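PDB 5NF4: minor fimbrium tip subunit Mfa3 from Porphyromonas gingivalis ATCC 33277, which forms part of the tip of the minor fimbriae, filamentous pili that mediate biofilm formation and adhesion to host cells and other oral bacteria. Local coordinates for residues G297-G301 against G302-P306. Sequence-based numbering, arbitrary orientation.
Sequences GAIPG and GQYLP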
loop_
_atom_site.group_PDB
_atom_site.type_symbol
_atom_site.label_atom_id
_atom_site.label_comp_id
_atom_site.label_asym_id
_atom_site.label_seq_id
_atom_site.Cartn_x
_atom_site.Cartn_y
_atom_site.Cartn_z
ATOM N N GLY A 297 2.049 -15.511 12.501
ATOM C CA GLY A 297 2.251 -16.555 13.486
ATOM C C GLY A 297 3.656 -17.092 13.456
ATOM O O GLY A 297 4.538 -16.512 12.839
ATOM N N ALA A 298 3.860 -18.219 14.121
ATOM C CA ALA A 298 5.202 -18.745 14.312
ATOM C C ALA A 298 5.811 -19.241 13.013
ATOM O O ALA A 298 5.139 -19.849 12.181
ATOM C CB ALA A 298 5.185 -19.859 15.327
ATOM N N ILE A 299 7.105 -19.000 12.865
ATOM C CA ILE A 299 7.828 -19.437 11.686
ATOM C C ILE A 299 8.186 -20.916 11.802
ATOM O O ILE A 299 8.717 -21.346 12.823
ATOM C CB ILE A 299 9.089 -18.594 11.483
ATOM C CG1 ILE A 299 8.692 -17.228 10.926
ATOM C CG2 ILE A 299 10.070 -19.293 10.544
ATOM C CD1 ILE A 299 9.488 -16.108 11.490
ATOM N N PRO A 300 7.893 -21.703 10.754
ATOM C CA PRO A 300 8.319 -23.106 10.757
ATOM C C PRO A 300 9.809 -23.228 11.010
ATOM O O PRO A 300 10.598 -22.697 10.234
ATOM C CB PRO A 300 7.968 -23.590 9.340
ATOM C CG PRO A 300 6.959 -22.664 8.857
ATOM C CD PRO A 300 7.260 -21.337 9.475
ATOM N N GLY A 301 10.197 -23.917 12.079
ATOM C CA GLY A 301 11.605 -24.100 12.379
ATOM C C GLY A 301 12.163 -22.989 13.250
ATOM O O GLY A 301 13.281 -23.096 13.727
ATOM N N GLY A 302 11.387 -21.922 13.447
ATOM C CA GLY A 302 11.752 -20.877 14.391
ATOM C C GLY A 302 12.808 -19.892 13.907
ATOM O O GLY A 302 13.107 -18.909 14.589
ATOM N N GLN A 303 13.388 -20.158 12.741
ATOM C CA GLN A 303 14.389 -19.265 12.163
ATOM C C GLN A 303 13.886 -18.683 10.849
ATOM O O GLN A 303 13.572 -19.408 9.900
ATOM C CB GLN A 303 15.705 -19.995 11.936
ATOM C CG GLN A 303 16.353 -20.512 13.200
ATOM C CD GLN A 303 17.617 -21.255 12.873
ATOM O OE1 GLN A 303 18.611 -20.655 12.464
ATOM N NE2 GLN A 303 17.576 -22.574 13.002
ATOM N N TYR A 304 13.807 -17.361 10.806
ATOM C CA TYR A 304 13.307 -16.673 9.636
ATOM C C TYR A 304 14.091 -17.031 8.378
ATOM O O TYR A 304 13.496 -17.357 7.355
ATOM C CB TYR A 304 13.350 -15.164 9.840
ATOM C CG TYR A 304 12.778 -14.405 8.674
ATOM C CD1 TYR A 304 11.432 -14.096 8.616
ATOM C CD2 TYR A 304 13.585 -13.991 7.620
ATOM C CE1 TYR A 304 10.897 -13.398 7.538
ATOM C CE2 TYR A 304 13.061 -13.299 6.539
ATOM C CZ TYR A 304 11.713 -13.009 6.502
ATOM O OH TYR A 304 11.167 -12.310 5.437
ATOM N N LEU A 305 15.421 -16.999 8.432
ATOM C CA LEU A 305 16.145 -17.014 7.162
ATOM C C LEU A 305 16.002 -18.311 6.362
ATOM O O LEU A 305 15.771 -18.250 5.155
ATOM C CB LEU A 305 17.620 -16.700 7.386
ATOM C CG LEU A 305 17.874 -15.196 7.483
ATOM C CD1 LEU A 305 19.315 -14.980 7.976
ATOM C CD2 LEU A 305 17.636 -14.465 6.149
ATOM N N PRO A 306 16.115 -19.477 7.020
ATOM C CA PRO A 306 15.966 -20.729 6.272
ATOM C C PRO A 306 14.571 -20.882 5.679
ATOM O O PRO A 306 14.429 -21.380 4.573
ATOM C CB PRO A 306 16.243 -21.807 7.324
ATOM C CG PRO A 306 17.035 -21.114 8.390
ATOM C CD PRO A 306 16.582 -19.702 8.401
HETATM O O HOH W 1 13.211 -22.021 10.306
#
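A type II beta turn from I299 to G302 leads the chain into the short helix 304-308. It is closed by one backbone hydrogen bond, from N of G302 to O of I299, at 2.8 Å. The N-H...O angle is 151°. P300 and G301 are the two central residues. G301 is a glycine with a positive phi of 89°, as is common at the third position of a type II turn. G302 also has a positive phi, and Q303 follows at the N-cap position of the helix. A water ties the turn to this residue: it donates to O of P300 and to O of Q303, each 2.7 Å away. The turn sits at the protein surface, in the loop between strand 287-291 and helix 304-308. The I299 side chain points toward the residues that follow the turn. CG2 of I299 lies anti to the backbone N and rests 3.6 Å from O of Q303. CD1 of I299, on the other branch, reaches the edge of the Y304 ring near its plane, 4.0 Å from CD1 of Y304. The Y304 ring is buried, meeting Y328 edge-to-face, and its OH is hydrogen-bonded to O of P291 and to OH of Y328. I299 and P300 also touch F307 on the same helix.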